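PDB 6F1E: interferon gamma from Paralichthys olivaceus, which acts as a homodimeric type II interferon, a cytokine that binds interferon gamma receptor 1 and activates macrophages and neutrophils. Local coordinates for residues E102-T105 with Q111-L114; K34-G39 with M45-G50. One frame throughout, in Å; residues are numbered along the deposited sequence.

Contact 1 of 2, residues E102-T105 with Q111-L114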
loop_
_atom_site.group_PDB
_atom_site.type_symbol
_atom_site.label_atom_id
_atom_site.label_comp_id
_atom_site.label_asym_id
_atom_site.label_seq_id
_atom_site.Cartn_x
_atom_site.Cartn_y
_atom_site.Cartn_z
ATOM N N GLU A 102 -6.806 -18.368 6.073
ATOM C CA GLU A 102 -5.901 -19.218 6.874
ATOM C C GLU A 102 -4.421 -19.032 6.498
ATOM O O GLU A 102 -3.551 -18.990 7.379
ATOM C CB GLU A 102 -6.283 -20.718 6.764
ATOM C CG GLU A 102 -7.642 -21.050 7.385
ATOM C CD GLU A 102 -8.083 -22.489 7.122
ATOM O OE1 GLU A 102 -7.354 -23.254 6.389
ATOM O OE2 GLU A 102 -9.170 -22.841 7.673
ATOM N N LEU A 103 -4.132 -18.922 5.207
ATOM C CA LEU A 103 -2.739 -18.773 4.775
ATOM C C LEU A 103 -2.195 -17.399 5.230
ATOM O O LEU A 103 -1.047 -17.263 5.699
ATOM C CB LEU A 103 -2.633 -18.941 3.262
ATOM C CG LEU A 103 -1.233 -18.855 2.648
ATOM C CD1 LEU A 103 -0.238 -19.815 3.262
ATOM C CD2 LEU A 103 -1.332 -19.197 1.193
ATOM N N ARG A 104 -3.050 -16.395 5.131
ATOM C CA ARG A 104 -2.686 -15.037 5.523
ATOM C C ARG A 104 -2.345 -15.000 6.985
ATOM O O ARG A 104 -1.250 -14.580 7.375
ATOM C CB ARG A 104 -3.841 -14.055 5.282
ATOM C CG ARG A 104 -3.682 -13.239 4.021
ATOM C CD ARG A 104 -3.801 -11.758 4.331
ATOM N NE ARG A 104 -5.175 -11.415 4.659
ATOM C CZ ARG A 104 -5.557 -10.233 5.119
ATOM N NH1 ARG A 104 -6.837 -10.031 5.363
ATOM N NH2 ARG A 104 -4.678 -9.244 5.308
ATOM N N THR A 105 -3.308 -15.445 7.782
ATOM C CA THR A 105 -3.148 -15.483 9.215
ATOM C C THR A 105 -1.922 -16.290 9.650
ATOM O O THR A 105 -1.104 -15.807 10.425
ATOM C CB THR A 105 -4.424 -15.990 9.839
ATOM O OG1 THR A 105 -5.461 -15.030 9.559
ATOM C CG2 THR A 105 -4.243 -16.155 11.314
ATOM N N GLN A 111 3.410 -9.124 7.586
ATOM C CA GLN A 111 3.175 -8.425 6.349
ATOM C C GLN A 111 1.831 -7.713 6.395
ATOM O O GLN A 111 1.723 -6.576 5.960
ATOM C CB GLN A 111 3.240 -9.371 5.180
ATOM C CG GLN A 111 4.638 -9.876 4.850
ATOM C CD GLN A 111 5.170 -10.972 5.766
ATOM O OE1 GLN A 111 4.443 -11.548 6.579
ATOM N NE2 GLN A 111 6.450 -11.265 5.634
ATOM N N SER A 112 0.804 -8.374 6.909
ATOM C CA SER A 112 -0.501 -7.733 7.091
ATOM C C SER A 112 -0.435 -6.471 7.963
ATOM O O SER A 112 -1.207 -5.512 7.742
ATOM C CB SER A 112 -1.498 -8.717 7.731
ATOM O OG SER A 112 -2.006 -9.625 6.781
ATOM N N LYS A 113 0.467 -6.503 8.950
ATOM C CA LYS A 113 0.642 -5.424 9.928
ATOM C C LYS A 113 1.139 -4.176 9.213
ATOM O O LYS A 113 0.530 -3.096 9.314
ATOM C CB LYS A 113 1.658 -5.852 11.015
ATOM C CG LYS A 113 1.519 -5.181 12.383
ATOM C CD LYS A 113 2.378 -5.898 13.442
ATOM C CE LYS A 113 1.749 -7.209 13.955
ATOM N NZ LYS A 113 2.731 -8.311 14.198
ATOM N N LEU A 114 2.231 -4.365 8.464
ATOM C CA LEU A 114 2.844 -3.319 7.643
ATOM C C LEU A 114 1.851 -2.801 6.653
ATOM O O LEU A 114 1.584 -1.611 6.621
ATOM C CB LEU A 114 4.103 -3.812 6.902
ATOM C CG LEU A 114 4.875 -2.794 6.028
ATOM C CD1 LEU A 114 5.001 -1.406 6.623
ATOM C CD2 LEU A 114 6.277 -3.303 5.727
#

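Contact 2 of 2, residues K34-G39 with M45-G50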
loop_
_atom_site.group_PDB
_atom_site.type_symbol
_atom_site.label_atom_id
_atom_site.label_comp_id
_atom_site.label_asym_id
_atom_site.label_seq_id
_atom_site.Cartn_x
_atom_site.Cartn_y
_atom_site.Cartn_z
ATOM N N LYS A 34 2.865 -10.302 -12.100
ATOM C CA LYS A 34 3.957 -11.120 -11.551
ATOM C C LYS A 34 5.292 -10.374 -11.441
ATOM O O LYS A 34 6.243 -10.908 -10.871
ATOM C CB LYS A 34 4.173 -12.387 -12.369
ATOM C CG LYS A 34 2.977 -13.314 -12.392
ATOM C CD LYS A 34 3.305 -14.617 -13.105
ATOM C CE LYS A 34 2.071 -15.501 -13.241
ATOM N NZ LYS A 34 2.429 -16.825 -13.821
ATOM N N GLU A 35 5.357 -9.144 -11.958
ATOM C CA GLU A 35 6.614 -8.358 -12.000
ATOM C C GLU A 35 7.200 -8.085 -10.594
ATOM O O GLU A 35 8.421 -8.193 -10.406
ATOM C CB GLU A 35 6.438 -7.019 -12.771
ATOM C CG GLU A 35 5.903 -7.118 -14.210
ATOM C CD GLU A 35 5.098 -5.891 -14.658
ATOM O OE1 GLU A 35 4.216 -5.407 -13.892
ATOM O OE2 GLU A 35 5.337 -5.420 -15.798
ATOM N N PRO A 36 6.337 -7.750 -9.601
ATOM C CA PRO A 36 6.882 -7.485 -8.276
ATOM C C PRO A 36 7.345 -8.701 -7.486
ATOM O O PRO A 36 7.765 -8.523 -6.340
ATOM C CB PRO A 36 5.724 -6.780 -7.553
ATOM C CG PRO A 36 4.882 -6.208 -8.648
ATOM C CD PRO A 36 4.937 -7.293 -9.681
ATOM N N LEU A 37 7.282 -9.905 -8.074
ATOM C CA LEU A 37 7.960 -11.103 -7.527
ATOM C C LEU A 37 9.384 -11.270 -8.088
ATOM O O LEU A 37 9.775 -12.338 -8.571
ATOM C CB LEU A 37 7.135 -12.391 -7.743
ATOM C CG LEU A 37 5.746 -12.512 -7.100
ATOM C CD1 LEU A 37 5.685 -11.878 -5.717
ATOM C CD2 LEU A 37 4.674 -11.904 -7.983
ATOM N N SER A 38 10.147 -10.188 -8.012
ATOM C CA SER A 38 11.593 -10.224 -8.119
ATOM C C SER A 38 12.129 -9.438 -6.921
ATOM O O SER A 38 11.353 -8.955 -6.086
ATOM C CB SER A 38 12.034 -9.607 -9.441
ATOM O OG SER A 38 11.289 -10.178 -10.498
ATOM N N GLY A 39 13.447 -9.318 -6.823
ATOM C CA GLY A 39 14.059 -8.634 -5.692
ATOM C C GLY A 39 13.915 -9.492 -4.457
ATOM O O GLY A 39 13.650 -10.703 -4.562
ATOM N N MET A 45 7.366 -11.345 -0.109
ATOM C CA MET A 45 6.417 -11.642 0.958
ATOM C C MET A 45 5.392 -10.537 1.141
ATOM O O MET A 45 4.230 -10.793 1.437
ATOM C CB MET A 45 7.137 -11.921 2.278
ATOM C CG MET A 45 7.744 -13.315 2.372
ATOM S SD MET A 45 6.525 -14.650 2.508
ATOM C CE MET A 45 5.785 -14.350 4.112
ATOM N N LEU A 46 5.817 -9.304 0.952
ATOM C CA LEU A 46 4.954 -8.165 1.219
ATOM C C LEU A 46 3.925 -8.018 0.095
ATOM O O LEU A 46 2.707 -7.817 0.332
ATOM C CB LEU A 46 5.811 -6.903 1.358
ATOM C CG LEU A 46 5.097 -5.637 1.828
ATOM C CD1 LEU A 46 3.933 -5.847 2.788
ATOM C CD2 LEU A 46 6.139 -4.768 2.492
ATOM N N PHE A 47 4.421 -8.119 -1.135
ATOM C CA PHE A 47 3.559 -8.005 -2.270
ATOM C C PHE A 47 2.535 -9.158 -2.230
ATOM O O PHE A 47 1.314 -8.914 -2.352
ATOM C CB PHE A 47 4.362 -7.978 -3.574
ATOM C CG PHE A 47 3.492 -7.789 -4.784
ATOM C CD1 PHE A 47 2.910 -6.559 -5.037
ATOM C CD2 PHE A 47 3.165 -8.877 -5.610
ATOM C CE1 PHE A 47 2.056 -6.390 -6.117
ATOM C CE2 PHE A 47 2.314 -8.714 -6.679
ATOM C CZ PHE A 47 1.764 -7.456 -6.938
ATOM N N MET A 48 3.026 -10.386 -2.016
ATOM C CA MET A 48 2.158 -11.579 -1.908
ATOM C C MET A 48 1.111 -11.478 -0.822
ATOM O O MET A 48 -0.032 -11.918 -1.025
ATOM C CB MET A 48 2.941 -12.865 -1.652
ATOM C CG MET A 48 2.993 -13.872 -2.786
ATOM S SD MET A 48 1.501 -14.064 -3.805
ATOM C CE MET A 48 2.208 -13.130 -5.168
ATOM N N GLY A 49 1.511 -10.937 0.333
ATOM C CA GLY A 49 0.581 -10.651 1.427
ATOM C C GLY A 49 -0.511 -9.697 0.981
ATOM O O GLY A 49 -1.671 -9.827 1.392
ATOM N N GLY A 50 -0.126 -8.730 0.141
ATOM C CA GLY A 50 -1.060 -7.790 -0.456
ATOM C C GLY A 50 -2.043 -8.414 -1.417
ATOM O O GLY A 50 -3.248 -8.059 -1.408
#

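Contact 1 of 2, residues E102-T105 with Q111-L114
The hydroxyl of S112 has two polar partners: it pairs with the backbone carbonyl O of F108 four residues earlier, in the junction between the helices, and it receives R104 from the preceding helix. R104 NH2 lies 3.1 Å from S112 OG, but the N-H points well off the oxygen, at 124°, so the bond is weak. The hydroxyl meets the guanidinium group obliquely. It also lies alongside the end of the aliphatic chain, with R104 CD 3.7 Å from S112 OG, so the arginine touches the serine with both its last methylene and one amino nitrogen.

The two residues reach each other in different ways. S112 turns its CB toward helix 89-107, and with chi1 at -79° OG stands anti to its own carbonyl carbon, beside the backbone N, on the side from which R104 comes. R104 starts off to one side and has to swing round: bends at chi2 and chi3 carry the guanidinium across to the serine. The backbones stay well separated, R104 CA being 7.8 Å from S112 CA, and the short side chain and the long one bridge the corner between consecutive helices at the protein surface.

The stronger hold on the arginine comes from helix 41-64, where NH1 forms a salt bridge with E56 and NH2 has a long, weak ion pair with E53; R104 also packs on L52. Those acidic groups would help to stabilise the positive charge. The chemistry thus implies a division of labour, in which E56 probably does most to hold the guanidinium, E53 contributing only weakly, and the serine oxygen adds a modest polar link from helix 109-122, an example of one arginine joining three helices.

Contact 2 of 2, residues K34-G39 with M45-G50
P36 sets its CB over the aromatic ring of F47, 3.6 Å from the ring centroid and just 8° off the ring normal, a clear CH-pi contact over one face. Its CG continues across the same face toward the far end of the ring, 3.8 Å from F47 CZ. The phenyl group is delivered by its first torsion: CG anti to the backbone N (chi1 -177°) sends the ring out from the helix to the loop. The proline is presented by a type I beta turn from K34 to L37.

L37 approaches the same ring differently. Its CG stands anti to its carbonyl carbon, beside the backbone N (chi1 -62°), and CD1 sits near the ring plane, 3.9 Å from F47 CD2, so proline and leucine take face and edge respectively. Both leucine methyls also reach M48 CE, at the end of a chain bent at chi2 and chi3; L37 CD1 is 3.7 Å from M48 CE.

The turn thereby packs as an apolar cover on helix 41-64. F108, in the junction between helices 89-107 and 109-122, touches M48, while from the second subunit L121 of helix 109-122 packs on F47 and M142 of helix 139-149 on M48.

In the fold
Helix 41-64 is the element common to both sites: it carries residues 45-50 of contact 2 and supplies the acidic partners of R104 in contact 1. Along the chain the two come in series, contact 2 closing before contact 1 opens, and they lie about 14 Å apart, centre to centre. Their segments nevertheless touch, as Q111 packs on M45 and L114 on L46, bringing helix 109-122 against helix 41-64. Contact 1 joins helices 89-107 and 109-122 near the surface, whereas contact 2 fastens the preceding loop to helix 41-64. Segments of both also reach the second subunit, in contact 1 through L103 and L114, so these local contacts adjoin the intertwined helical interface of the interferon gamma homodimer.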